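Local coordinates for protein endo-1,4-b-d-mannanase (Trichoderma reesei, PDB 1QNQ) that probably hydrolyses internal beta-1,4-mannosidic bonds of mannans and related polysaccharides, working as an endo-acting glycoside hydrolase built on a (beta/alpha)8 barrel, at residues F110-S115 and L166-R171; G238-Y243 and C272-Y277; D303-W308 and Y323-N328. One frame throughout, in Å; residues are numbered along the deposited sequence. Where two conformers were deposited one is given.

Interaction 1: residues F110-S115 and L166-R171; sequences FVNNWS and LGNEPR. With TPT (2,2':6',2''-TERPYRIDINE PLATINUM(II) Chloride), chain C.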
loop_
_atom_site.group_PDB
_atom_site.type_symbol
_atom_site.label_atom_id
_atom_site.label_comp_id
_atom_site.label_asym_id
_atom_site.label_seq_id
_atom_site.Cartn_x
_atom_site.Cartn_y
_atom_site.Cartn_z
ATOM N N PHE A 110 1.386 7.381 -3.077
ATOM C CA PHE A 110 2.019 8.652 -3.368
ATOM C C PHE A 110 2.273 9.608 -2.217
ATOM O O PHE A 110 3.064 10.574 -2.377
ATOM C CB PHE A 110 1.154 9.387 -4.447
ATOM C CG PHE A 110 0.896 8.743 -5.775
ATOM C CD1 PHE A 110 1.925 8.442 -6.641
ATOM C CD2 PHE A 110 -0.386 8.490 -6.224
ATOM C CE1 PHE A 110 1.714 7.856 -7.875
ATOM C CE2 PHE A 110 -0.643 7.888 -7.439
ATOM C CZ PHE A 110 0.413 7.611 -8.303
ATOM N N VAL A 111 1.627 9.415 -1.076
ATOM C CA VAL A 111 1.782 10.229 0.151
ATOM C C VAL A 111 1.405 9.422 1.416
ATOM O O VAL A 111 0.607 8.495 1.340
ATOM C CB VAL A 111 0.922 11.490 0.110
ATOM C CG1 VAL A 111 -0.572 11.159 0.194
ATOM C CG2 VAL A 111 1.227 12.542 1.145
ATOM N N ASN A 112 1.922 9.759 2.584
ATOM C CA ASN A 112 1.572 9.174 3.873
ATOM C C ASN A 112 0.588 10.024 4.680
ATOM O O ASN A 112 0.765 11.245 4.757
ATOM C CB ASN A 112 2.828 8.943 4.743
ATOM C CG ASN A 112 2.669 7.843 5.793
ATOM O OD1 ASN A 112 1.587 7.307 6.057
ATOM N ND2 ASN A 112 3.758 7.480 6.501
ATOM N N ASN A 113 -0.443 9.393 5.307
ATOM C CA ASN A 113 -1.292 10.150 6.248
ATOM C C ASN A 113 -0.472 10.479 7.502
ATOM O O ASN A 113 -0.601 11.588 8.078
ATOM C CB ASN A 113 -2.525 9.306 6.681
ATOM C CG ASN A 113 -3.552 10.095 7.474
ATOM O OD1 ASN A 113 -4.280 10.917 6.930
ATOM N ND2 ASN A 113 -3.644 9.888 8.799
ATOM N N TRP A 114 0.401 9.559 7.917
ATOM C CA TRP A 114 1.214 9.671 9.140
ATOM C C TRP A 114 2.510 10.444 8.866
ATOM O O TRP A 114 2.855 10.611 7.690
ATOM C CB TRP A 114 1.448 8.336 9.896
ATOM C CG TRP A 114 0.163 7.540 10.041
ATOM C CD1 TRP A 114 -0.176 6.426 9.323
ATOM C CD2 TRP A 114 -1.014 7.935 10.736
ATOM N NE1 TRP A 114 -1.489 6.074 9.566
ATOM C CE2 TRP A 114 -2.019 6.992 10.444
ATOM C CE3 TRP A 114 -1.297 8.964 11.649
ATOM C CZ2 TRP A 114 -3.286 7.075 11.033
ATOM C CZ3 TRP A 114 -2.558 9.047 12.216
ATOM C CH2 TRP A 114 -3.546 8.102 11.866
ATOM N N SER A 115 3.241 10.926 9.873
ATOM C CA SER A 115 4.417 11.786 9.639
ATOM C C SER A 115 5.733 11.091 9.322
ATOM O O SER A 115 6.790 11.740 9.161
ATOM C CB SER A 115 4.607 12.782 10.804
ATOM O OG SER A 115 3.424 13.553 10.995
ATOM N N LEU A 166 -3.645 6.093 -3.870
ATOM C CA LEU A 166 -3.657 7.518 -3.542
ATOM C C LEU A 166 -2.876 7.865 -2.281
ATOM O O LEU A 166 -2.179 8.893 -2.264
ATOM C CB LEU A 166 -5.123 8.014 -3.515
ATOM C CG LEU A 166 -6.029 7.712 -4.705
ATOM C CD1 LEU A 166 -7.287 8.603 -4.648
ATOM C CD2 LEU A 166 -5.342 7.871 -6.057
ATOM N N GLY A 167 -2.906 7.067 -1.195
ATOM C CA GLY A 167 -2.094 7.317 -0.028
ATOM C C GLY A 167 -2.020 6.122 0.935
ATOM O O GLY A 167 -2.752 5.155 0.748
ATOM N N ASN A 168 -1.207 6.230 1.987
ATOM C CA ASN A 168 -1.129 5.202 3.041
ATOM C C ASN A 168 -2.058 5.653 4.192
ATOM O O ASN A 168 -1.791 6.650 4.861
ATOM C CB ASN A 168 0.293 5.002 3.587
ATOM C CG ASN A 168 0.403 4.068 4.793
ATOM O OD1 ASN A 168 -0.050 2.914 4.673
ATOM N ND2 ASN A 168 0.943 4.424 5.945
ATOM N N GLU A 169 -3.209 4.996 4.337
ATOM C CA GLU A 169 -4.178 5.181 5.391
ATOM C C GLU A 169 -4.787 6.562 5.476
ATOM O O GLU A 169 -4.856 7.176 6.561
ATOM C CB GLU A 169 -3.583 4.726 6.751
ATOM C CG GLU A 169 -3.114 3.277 6.826
ATOM C CD GLU A 169 -2.880 2.711 8.217
ATOM O OE1 GLU A 169 -2.832 3.467 9.231
ATOM O OE2 GLU A 169 -2.759 1.461 8.379
ATOM N N PRO A 170 -5.249 7.152 4.368
ATOM C CA PRO A 170 -5.883 8.475 4.467
ATOM C C PRO A 170 -7.012 8.550 5.496
ATOM O O PRO A 170 -7.893 7.681 5.490
ATOM C CB PRO A 170 -6.394 8.766 3.044
ATOM C CG PRO A 170 -6.468 7.415 2.411
ATOM C CD PRO A 170 -5.364 6.588 3.019
ATOM N N ARG A 171 -7.006 9.557 6.370
ATOM C CA ARG A 171 -8.051 9.841 7.348
ATOM C C ARG A 171 -8.438 11.322 7.362
ATOM O O ARG A 171 -7.604 12.154 7.002
ATOM C CB ARG A 171 -7.696 9.464 8.794
ATOM C CG ARG A 171 -7.475 7.989 9.125
ATOM C CD ARG A 171 -7.186 7.778 10.623
ATOM N NE ARG A 171 -7.017 6.391 11.061
ATOM C CZ ARG A 171 -6.970 5.995 12.333
ATOM N NH1 ARG A 171 -7.071 6.854 13.356
ATOM N NH2 ARG A 171 -6.794 4.709 12.644
HETATM PT PT1 TPT C . -1.550 4.861 13.043
HETATM N N1 TPT C . -2.227 6.228 14.382
HETATM N N2 TPT C . 0.137 5.839 13.501
HETATM N N3 TPT C . -0.234 3.740 11.938
HETATM C C1 TPT C . -3.517 6.463 14.727
HETATM C C2 TPT C . -3.840 7.474 15.582
HETATM C C3 TPT C . -2.835 8.319 16.090
HETATM C C4 TPT C . -1.547 8.119 15.656
HETATM C C5 TPT C . -1.221 7.068 14.800
HETATM C C6 TPT C . 0.125 6.805 14.280
HETATM C C7 TPT C . 1.317 7.525 14.610
HETATM C C8 TPT C . 2.448 7.019 14.000
HETATM C C9 TPT C . 2.436 5.948 13.100
HETATM C C10 TPT C . 1.228 5.395 12.762
HETATM C C11 TPT C . 1.024 4.182 11.907
HETATM C C12 TPT C . 2.080 3.500 11.320
HETATM C C13 TPT C . 1.776 2.420 10.460
HETATM C C14 TPT C . 0.421 2.006 10.401
HETATM C C15 TPT C . -0.520 2.702 11.093
HETATM O O HOH W 1 -3.375 3.796 12.550
#
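Val111 to Asn113 run beside Gly167 to Asn168 through a single bridge between Asn112 and Asn168, in which Asn168 N gives its hydrogen to Val111 O (3.0 Å) and Asn113 N gives its own to Asn168 O (3.1 Å). Gly167 fits this close approach: its CA already touches Val111 O at 3.2 Å, and a beta carbon would probably add a second close approach to that oxygen. Asn112 bends its amide back across the contact: CG lies anti to the backbone N (chi1 -155°), and OD1 takes Asn168 ND2 at 3.0 Å on one face of its plane. The opposite face receives Trp114 N, which closes an Asx turn. Asn112 ND2 is engaged by Asp116 O and Asn168 OD1 by Arg54, so both amides are fixed in rotation. Asn113 works differently. Its OD1 accepts Arg171 N from well above the carbonyl plane, while its ND2 sits over one face of the Trp114 indole. The other indole face carries the terpyridine platinum of chain C, with the platinum 3.3 Å above the ring plane and displaced toward the rim. At the indole edge, NE1 donates to Glu169 OE1 (3.0 Å) on the anti side but tilted well out of the carboxylate plane, the ring and carboxylate planes being 81° apart. Arg171 turns a guanidinium face to the rim at Trp114 CZ2 (3.8 Å from NE), and its charge is paired with Glu205. The loops follow two neighbouring strands of the barrel, and Asn168-Glu169-Pro170 is the Asn-Glu-Pro signature of glycoside hydrolase family 5, whose glutamate usually serves as acid/base. With OE1 bonded to the indole and OE2 to His241, the carboxylate of Glu169 probably has little freedom to rotate.

Interaction 2: residues G238-Y243 and C272-Y277; sequences GTFHLY and CVFEEY. With TPT (2,2':6',2''-TERPYRIDINE PLATINUM(II) Chloride), chain B.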
loop_
_atom_site.group_PDB
_atom_site.type_symbol
_atom_site.label_atom_id
_atom_site.label_comp_id
_atom_site.label_asym_id
_atom_site.label_seq_id
_atom_site.Cartn_x
_atom_site.Cartn_y
_atom_site.Cartn_z
ATOM N N GLY A 238 -11.144 -2.586 -3.732
ATOM C CA GLY A 238 -11.076 -2.110 -2.361
ATOM C C GLY A 238 -9.830 -2.555 -1.591
ATOM O O GLY A 238 -9.281 -3.645 -1.893
ATOM N N THR A 239 -9.388 -1.726 -0.624
ATOM C CA THR A 239 -8.322 -2.105 0.310
ATOM C C THR A 239 -8.738 -2.043 1.787
ATOM O O THR A 239 -9.574 -1.185 2.159
ATOM C CB THR A 239 -7.089 -1.165 0.181
ATOM O OG1 THR A 239 -7.507 0.222 0.286
ATOM C CG2 THR A 239 -6.371 -1.344 -1.138
ATOM N N PHE A 240 -8.186 -2.872 2.683
ATOM C CA PHE A 240 -8.414 -2.708 4.137
ATOM C C PHE A 240 -7.195 -3.252 4.899
ATOM O O PHE A 240 -6.431 -4.089 4.367
ATOM C CB PHE A 240 -9.723 -3.352 4.610
ATOM C CG PHE A 240 -9.863 -4.849 4.450
ATOM C CD1 PHE A 240 -10.407 -5.432 3.318
ATOM C CD2 PHE A 240 -9.472 -5.701 5.471
ATOM C CE1 PHE A 240 -10.514 -6.818 3.215
ATOM C CE2 PHE A 240 -9.579 -7.082 5.381
ATOM C CZ PHE A 240 -10.097 -7.655 4.240
ATOM N N HIS A 241 -6.961 -2.717 6.090
ATOM C CA HIS A 241 -5.855 -3.079 6.994
ATOM C C HIS A 241 -6.362 -3.716 8.294
ATOM O O HIS A 241 -7.569 -3.656 8.549
ATOM C CB HIS A 241 -4.990 -1.856 7.285
ATOM C CG HIS A 241 -4.316 -1.142 6.135
ATOM N ND1 HIS A 241 -3.408 -0.101 6.320
ATOM C CD2 HIS A 241 -4.400 -1.324 4.810
ATOM C CE1 HIS A 241 -2.995 0.298 5.106
ATOM N NE2 HIS A 241 -3.561 -0.420 4.167
ATOM N N LEU A 242 -5.535 -4.255 9.187
ATOM C CA LEU A 242 -5.982 -4.915 10.427
ATOM C C LEU A 242 -4.921 -4.914 11.545
ATOM O O LEU A 242 -3.885 -5.596 11.406
ATOM C CB LEU A 242 -6.490 -6.323 10.139
ATOM C CG LEU A 242 -6.874 -7.219 11.324
ATOM C CD1 LEU A 242 -8.078 -6.572 12.023
ATOM C CD2 LEU A 242 -7.197 -8.648 10.895
ATOM N N TYR A 243 -5.184 -4.204 12.657
ATOM C CA TYR A 243 -4.244 -4.143 13.810
ATOM C C TYR A 243 -5.003 -4.131 15.144
ATOM O O TYR A 243 -5.202 -3.094 15.821
ATOM C CB TYR A 243 -3.387 -2.873 13.673
ATOM C CG TYR A 243 -2.307 -2.778 12.619
ATOM C CD1 TYR A 243 -1.107 -3.453 12.821
ATOM C CD2 TYR A 243 -2.449 -2.066 11.434
ATOM C CE1 TYR A 243 -0.066 -3.406 11.905
ATOM C CE2 TYR A 243 -1.435 -1.997 10.496
ATOM C CZ TYR A 243 -0.235 -2.651 10.762
ATOM O OH TYR A 243 0.798 -2.633 9.852
ATOM N N CYS A 272 -11.581 -7.208 -3.261
ATOM C CA CYS A 272 -10.929 -6.578 -2.123
ATOM C C CYS A 272 -9.495 -7.168 -2.015
ATOM O O CYS A 272 -9.237 -8.343 -2.342
ATOM C CB CYS A 272 -11.615 -6.941 -0.786
ATOM S SG CYS A 272 -12.800 -5.819 -0.003
ATOM N N VAL A 273 -8.546 -6.385 -1.496
ATOM C CA VAL A 273 -7.196 -6.831 -1.150
ATOM C C VAL A 273 -6.976 -6.569 0.349
ATOM O O VAL A 273 -7.115 -5.409 0.758
ATOM C CB VAL A 273 -6.108 -6.116 -1.970
ATOM C CG1 VAL A 273 -4.662 -6.416 -1.511
ATOM C CG2 VAL A 273 -6.228 -6.397 -3.454
ATOM N N PHE A 274 -6.625 -7.584 1.135
ATOM C CA PHE A 274 -6.280 -7.504 2.566
ATOM C C PHE A 274 -4.799 -7.089 2.622
ATOM O O PHE A 274 -3.879 -7.914 2.655
ATOM C CB PHE A 274 -6.518 -8.875 3.188
ATOM C CG PHE A 274 -6.312 -9.184 4.638
ATOM C CD1 PHE A 274 -6.311 -8.212 5.615
ATOM C CD2 PHE A 274 -6.169 -10.504 5.074
ATOM C CE1 PHE A 274 -6.133 -8.492 6.949
ATOM C CE2 PHE A 274 -5.977 -10.817 6.413
ATOM C CZ PHE A 274 -5.966 -9.800 7.343
ATOM N N GLU A 275 -4.543 -5.789 2.569
ATOM C CA GLU A 275 -3.266 -5.174 2.248
ATOM C C GLU A 275 -2.191 -4.980 3.296
ATOM O O GLU A 275 -1.006 -4.889 2.883
ATOM C CB GLU A 275 -3.657 -3.818 1.585
ATOM C CG GLU A 275 -2.641 -2.738 1.475
ATOM C CD GLU A 275 -3.003 -1.491 0.696
ATOM O OE1 GLU A 275 -2.726 -1.545 -0.523
ATOM O OE2 GLU A 275 -3.483 -0.520 1.303
ATOM N N GLU A 276 -2.514 -4.926 4.574
ATOM C CA GLU A 276 -1.549 -4.743 5.664
ATOM C C GLU A 276 -2.096 -5.301 6.965
ATOM O O GLU A 276 -3.228 -4.874 7.283
ATOM C CB GLU A 276 -1.249 -3.242 5.787
ATOM C CG GLU A 276 -0.300 -2.708 6.787
ATOM C CD GLU A 276 0.072 -1.254 6.743
ATOM O OE1 GLU A 276 0.045 -0.443 5.755
ATOM O OE2 GLU A 276 0.471 -0.853 7.860
ATOM N N TYR A 277 -1.436 -6.236 7.654
ATOM C CA TYR A 277 -1.948 -6.788 8.905
ATOM C C TYR A 277 -0.793 -7.256 9.821
ATOM O O TYR A 277 0.241 -7.662 9.293
ATOM C CB TYR A 277 -2.888 -7.967 8.669
ATOM C CG TYR A 277 -2.435 -9.132 7.804
ATOM C CD1 TYR A 277 -2.626 -9.162 6.436
ATOM C CD2 TYR A 277 -1.811 -10.234 8.378
ATOM C CE1 TYR A 277 -2.232 -10.225 5.651
ATOM C CE2 TYR A 277 -1.392 -11.317 7.613
ATOM C CZ TYR A 277 -1.593 -11.306 6.250
ATOM O OH TYR A 277 -1.184 -12.385 5.494
HETATM PT PT1 TPT B . 2.382 2.660 15.448
HETATM N N1 TPT B . 1.016 3.731 16.556
HETATM N N2 TPT B . 0.638 1.865 14.930
HETATM N N3 TPT B . 2.973 1.243 14.124
HETATM C C1 TPT B . 1.321 4.730 17.397
HETATM C C2 TPT B . 0.361 5.443 18.075
HETATM C C3 TPT B . -0.986 5.119 17.870
HETATM C C4 TPT B . -1.308 4.132 17.003
HETATM C C5 TPT B . -0.308 3.380 16.367
HETATM C C6 TPT B . -0.539 2.285 15.406
HETATM C C7 TPT B . -1.762 1.829 14.960
HETATM C C8 TPT B . -1.765 0.803 14.045
HETATM C C9 TPT B . -0.587 0.345 13.515
HETATM C C10 TPT B . 0.605 0.903 13.950
HETATM C C11 TPT B . 1.970 0.526 13.534
HETATM C C12 TPT B . 2.269 -0.416 12.553
HETATM C C13 TPT B . 3.586 -0.676 12.230
HETATM C C14 TPT B . 4.647 0.057 12.834
HETATM C C15 TPT B . 4.258 1.011 13.768
HETATM O O HOH W 2 0.756 3.931 14.293
#
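Two adjacent parallel strands of the (beta/alpha)8 barrel, 238-242 and 272-277, pair here at a strand angle of 27°. Val273 N binds Gly238 O and Glu275 N binds Phe240 O, whereas Phe240 N to Val273 O and Leu242 N to Glu276 O are weak. Phe240 pairs with Phe274 and Leu242 with Tyr277; one residue lies between the first two and two between their partners, so 272-277 holds an extra residue. With it both glutamates meet the His241 ring: Glu275 OE2 takes NE2 in the ring plane through its anti lone pair (2.9 Å), while Glu276 CB makes a CH-pi contact over the face, 3.7 Å from the centroid. ND1 goes to Glu169. Glu276 reaches out as an extended chain, CG anti to the backbone N (chi1 -179°), and OE2 accepts the Tyr243 hydroxyl at 2.7 Å, again on the anti lone pair; OE1 pairs with Arg54. In family 5 the glutamate at the end of this strand is usually the nucleophile. A phenylalanine in place of Tyr243 would probably leave Glu276 OE2 without this donor and its carboxylate freer to turn. The Tyr243 ring also carries C9 of the chain B terpyridine over its face. On the opposite side of the sheet Phe240 and Phe274 lie nearly parallel but slid apart, CE2 to CD1 3.5 Å, and Cys272 SG, disulfide-bonded to Cys265, touches the Phe240 edge at CE1, 4.1 Å away.

Interaction 3: residues D303-W308 and Y323-N328; sequences DMFWQW and YTVWYN. With NAG (2-acetamido-2-deoxy-beta-D-glucopyranose), chain I; TPT (2,2':6',2''-TERPYRIDINE PLATINUM(II) Chloride), chain B.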
loop_
_atom_site.group_PDB
_atom_site.type_symbol
_atom_site.label_atom_id
_atom_site.label_comp_id
_atom_site.label_asym_id
_atom_site.label_seq_id
_atom_site.Cartn_x
_atom_site.Cartn_y
_atom_site.Cartn_z
ATOM N N ASP A 303 -3.958 -11.247 -0.327
ATOM C CA ASP A 303 -3.550 -10.721 0.979
ATOM C C ASP A 303 -2.044 -10.474 1.070
ATOM O O ASP A 303 -1.257 -11.127 0.388
ATOM C CB ASP A 303 -3.976 -11.630 2.141
ATOM C CG ASP A 303 -3.135 -12.893 2.282
ATOM O OD1 ASP A 303 -2.065 -12.908 2.967
ATOM O OD2 ASP A 303 -3.545 -13.903 1.685
ATOM N N MET A 304 -1.588 -9.481 1.862
ATOM C CA MET A 304 -0.164 -9.137 2.036
ATOM C C MET A 304 0.189 -8.831 3.488
ATOM O O MET A 304 -0.242 -7.792 4.005
ATOM C CB MET A 304 0.157 -7.865 1.197
ATOM C CG MET A 304 -0.221 -8.074 -0.253
ATOM S SD MET A 304 -0.573 -6.694 -1.311
ATOM C CE MET A 304 1.175 -6.311 -1.569
ATOM N N PHE A 305 0.934 -9.672 4.225
ATOM C CA PHE A 305 1.327 -9.361 5.602
ATOM C C PHE A 305 2.301 -8.193 5.790
ATOM O O PHE A 305 3.070 -7.840 4.866
ATOM C CB PHE A 305 1.930 -10.645 6.256
ATOM C CG PHE A 305 3.252 -11.118 5.716
ATOM C CD1 PHE A 305 3.342 -11.976 4.645
ATOM C CD2 PHE A 305 4.435 -10.732 6.335
ATOM C CE1 PHE A 305 4.562 -12.423 4.149
ATOM C CE2 PHE A 305 5.676 -11.147 5.838
ATOM C CZ PHE A 305 5.735 -12.011 4.766
ATOM N N TRP A 306 2.285 -7.529 6.956
ATOM C CA TRP A 306 3.281 -6.540 7.404
ATOM C C TRP A 306 4.210 -7.234 8.402
ATOM O O TRP A 306 3.704 -7.713 9.428
ATOM C CB TRP A 306 2.600 -5.293 8.041
ATOM C CG TRP A 306 3.548 -4.169 8.349
ATOM C CD1 TRP A 306 4.322 -4.104 9.489
ATOM C CD2 TRP A 306 3.884 -3.005 7.594
ATOM N NE1 TRP A 306 5.103 -2.953 9.471
ATOM C CE2 TRP A 306 4.817 -2.255 8.310
ATOM C CE3 TRP A 306 3.409 -2.486 6.372
ATOM C CZ2 TRP A 306 5.333 -1.051 7.846
ATOM C CZ3 TRP A 306 3.901 -1.263 5.906
ATOM C CH2 TRP A 306 4.878 -0.565 6.634
ATOM N N GLN A 307 5.510 -7.404 8.166
ATOM C CA GLN A 307 6.232 -6.951 6.976
ATOM C C GLN A 307 7.452 -7.887 6.722
ATOM O O GLN A 307 7.909 -8.607 7.662
ATOM C CB GLN A 307 6.787 -5.523 7.109
ATOM C CG GLN A 307 7.837 -5.269 8.189
ATOM C CD GLN A 307 8.555 -3.928 8.134
ATOM O OE1 GLN A 307 8.698 -3.262 7.106
ATOM N NE2 GLN A 307 9.055 -3.498 9.305
ATOM N N TRP A 308 8.063 -7.819 5.544
ATOM C CA TRP A 308 9.279 -8.593 5.199
ATOM C C TRP A 308 10.514 -8.064 5.934
ATOM O O TRP A 308 10.682 -6.852 6.085
ATOM C CB TRP A 308 9.569 -8.517 3.675
ATOM C CG TRP A 308 10.556 -9.485 3.076
ATOM C CD1 TRP A 308 11.893 -9.296 2.810
ATOM C CD2 TRP A 308 10.280 -10.853 2.727
ATOM N NE1 TRP A 308 12.462 -10.463 2.311
ATOM C CE2 TRP A 308 11.472 -11.429 2.243
ATOM C CE3 TRP A 308 9.123 -11.651 2.730
ATOM C CZ2 TRP A 308 11.547 -12.752 1.802
ATOM C CZ3 TRP A 308 9.181 -12.964 2.289
ATOM C CH2 TRP A 308 10.415 -13.526 1.838
ATOM N N TYR A 323 6.808 -6.276 14.053
ATOM C CA TYR A 323 6.069 -7.173 13.185
ATOM C C TYR A 323 6.944 -7.914 12.161
ATOM O O TYR A 323 6.473 -8.760 11.389
ATOM C CB TYR A 323 4.939 -6.368 12.481
ATOM C CG TYR A 323 3.986 -5.581 13.372
ATOM C CD1 TYR A 323 2.901 -6.175 14.020
ATOM C CD2 TYR A 323 4.168 -4.218 13.560
ATOM C CE1 TYR A 323 2.028 -5.454 14.836
ATOM C CE2 TYR A 323 3.329 -3.471 14.391
ATOM C CZ TYR A 323 2.260 -4.094 14.998
ATOM O OH TYR A 323 1.455 -3.347 15.828
ATOM N N THR A 324 8.249 -7.625 12.115
ATOM C CA THR A 324 9.104 -8.206 11.078
ATOM C C THR A 324 9.101 -9.725 11.020
ATOM O O THR A 324 9.234 -10.369 12.077
ATOM C CB THR A 324 10.545 -7.663 11.272
ATOM O OG1 THR A 324 10.553 -6.242 11.041
ATOM C CG2 THR A 324 11.546 -8.362 10.362
ATOM N N VAL A 325 8.980 -10.303 9.814
ATOM C CA VAL A 325 9.081 -11.745 9.567
ATOM C C VAL A 325 10.371 -11.941 8.763
ATOM O O VAL A 325 10.478 -11.544 7.602
ATOM C CB VAL A 325 7.892 -12.352 8.826
ATOM C CG1 VAL A 325 8.061 -13.833 8.483
ATOM C CG2 VAL A 325 6.584 -12.144 9.566
ATOM N N TRP A 326 11.445 -12.432 9.393
ATOM C CA TRP A 326 12.739 -12.581 8.765
ATOM C C TRP A 326 12.793 -13.737 7.778
ATOM O O TRP A 326 12.344 -14.874 8.080
ATOM C CB TRP A 326 13.848 -12.731 9.841
ATOM C CG TRP A 326 14.061 -11.600 10.799
ATOM C CD1 TRP A 326 13.679 -11.526 12.104
ATOM C CD2 TRP A 326 14.726 -10.341 10.537
ATOM N NE1 TRP A 326 14.037 -10.313 12.667
ATOM C CE2 TRP A 326 14.685 -9.565 11.700
ATOM C CE3 TRP A 326 15.337 -9.803 9.386
ATOM C CZ2 TRP A 326 15.240 -8.290 11.775
ATOM C CZ3 TRP A 326 15.867 -8.520 9.462
ATOM C CH2 TRP A 326 15.833 -7.760 10.640
ATOM N N TYR A 327 13.339 -13.532 6.569
ATOM C CA TYR A 327 13.444 -14.606 5.578
ATOM C C TYR A 327 14.161 -15.850 6.148
ATOM O O TYR A 327 15.181 -15.716 6.833
ATOM C CB TYR A 327 14.201 -14.136 4.312
ATOM C CG TYR A 327 14.424 -15.208 3.266
ATOM C CD1 TYR A 327 13.367 -15.889 2.676
ATOM C CD2 TYR A 327 15.720 -15.590 2.897
ATOM C CE1 TYR A 327 13.584 -16.870 1.738
ATOM C CE2 TYR A 327 15.933 -16.574 1.936
ATOM C CZ TYR A 327 14.865 -17.235 1.379
ATOM O OH TYR A 327 15.066 -18.228 0.428
ATOM N N ASN A 328 13.600 -17.031 5.899
ATOM C CA ASN A 328 14.137 -18.317 6.312
ATOM C C ASN A 328 13.975 -18.686 7.786
ATOM O O ASN A 328 14.417 -19.778 8.201
ATOM C CB ASN A 328 15.597 -18.471 5.860
ATOM C CG ASN A 328 15.813 -19.269 4.624
ATOM O OD1 ASN A 328 15.016 -19.848 3.911
ATOM N ND2 ASN A 328 17.115 -19.448 4.196
HETATM C C1 NAG I . 18.049 -20.267 3.155
HETATM C C2 NAG I . 19.436 -19.921 2.644
HETATM C C3 NAG I . 19.899 -20.871 1.571
HETATM C C4 NAG I . 19.755 -22.311 2.123
HETATM C C5 NAG I . 18.308 -22.602 2.592
HETATM C C6 NAG I . 18.231 -23.947 3.322
HETATM C C7 NAG I . 19.784 -17.508 3.023
HETATM C C8 NAG I . 19.879 -16.136 2.460
HETATM N N2 NAG I . 19.434 -18.507 2.170
HETATM O O3 NAG I . 21.287 -20.583 1.334
HETATM O O4 NAG I . 20.102 -23.252 1.098
HETATM O O5 NAG I . 17.937 -21.646 3.569
HETATM O O6 NAG I . 16.915 -24.317 3.597
HETATM O O7 NAG I . 20.000 -17.672 4.141
HETATM PT PT1 TPT B . 2.382 2.660 15.448
HETATM N N1 TPT B . 1.016 3.731 16.556
HETATM N N2 TPT B . 0.638 1.865 14.930
HETATM N N3 TPT B . 2.973 1.243 14.124
HETATM C C1 TPT B . 1.321 4.730 17.397
HETATM C C2 TPT B . 0.361 5.443 18.075
HETATM C C3 TPT B . -0.986 5.119 17.870
HETATM C C4 TPT B . -1.308 4.132 17.003
HETATM C C5 TPT B . -0.308 3.380 16.367
HETATM C C6 TPT B . -0.539 2.285 15.406
HETATM C C7 TPT B . -1.762 1.829 14.960
HETATM C C8 TPT B . -1.765 0.803 14.045
HETATM C C9 TPT B . -0.587 0.345 13.515
HETATM C C10 TPT B . 0.605 0.903 13.950
HETATM C C11 TPT B . 1.970 0.526 13.534
HETATM C C12 TPT B . 2.269 -0.416 12.553
HETATM C C13 TPT B . 3.586 -0.676 12.230
HETATM C C14 TPT B . 4.647 0.057 12.834
HETATM C C15 TPT B . 4.258 1.011 13.768
HETATM O O HOH W 3 11.617 -5.648 8.553
HETATM O O HOH W 2 0.756 3.931 14.293
#
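Gln307 O receives Val325 N at 2.9 Å, with the donor almost exactly in line with the carbonyl, and this is the one direct hydrogen bond between the two segments. A water adds a second link, giving a hydrogen to Trp308 O (2.9 Å) and accepting one from Thr324 OG1 (2.8 Å); a threonine hydroxyl suits this place because it also accepts from Asp321 N. Around this polar centre the contact is apolar. Branched Val325 sets CB against Phe305 CE2 at 3.9 Å, the two side chains crossing at about a right angle. Trp306 brings CD1, on its five-membered ring, to Tyr323 CB (3.8 Å), which lies at the edge of the indole, with the planes of the two rings 81° apart. Trp308 and Tyr327 point the same way, and Trp308 CZ2 meets Tyr327 CD1 (3.7 Å) with the planes 28° apart and the rings scarcely overlapping. Trp308 CG lies anti to the backbone N (chi1 -166°), which carries the indole out along Tyr327. Segment 303-308 belongs to the last strand of the (beta/alpha)8 barrel, and 325-326 attaches in parallel to its end. The peptide bond from Trp306 to Gln307 is cis, a feature well known in this position in family 5 and its relatives. Further out, Asp321 accepts from Trp306 NE1 and so fixes the indole's rotation, Asp310 does the same for Trp308 NE1, and His44 stacks on Tyr327. Tyr323 and Trp306 both border the chain B terpyridine, Tyr323 CE2 coming to 3.5 Å from its C13. At the far end Asn328 ND2 is covalently bonded to C1 of an N-acetylglucosamine, whose C8 reaches the edge of Tyr327.

In the fold
Followed from the N terminus, the three contacts come in series, each closing before the next opens, so none nests in or crosses another. Interaction 1 joins the loops after strands 105-109 and 161-165, closing 50 intervening residues that include helices 119-127 and 138-155. Interaction 2 pairs strands 238-242 and 272-277 across helix 253-267, a parallel beta-alpha-beta unit. Interaction 3 closes a short excursion of 14 residues beyond the last barrel strand. The Glu169-His241 bond ties interaction 1 to interaction 2; Tyr277 OH to Asp303 OD1 and Met304 N to Phe274 O tie interaction 2 to interaction 3. Interactions 1 and 3 do not touch, their nearest atoms being about 6 Å apart.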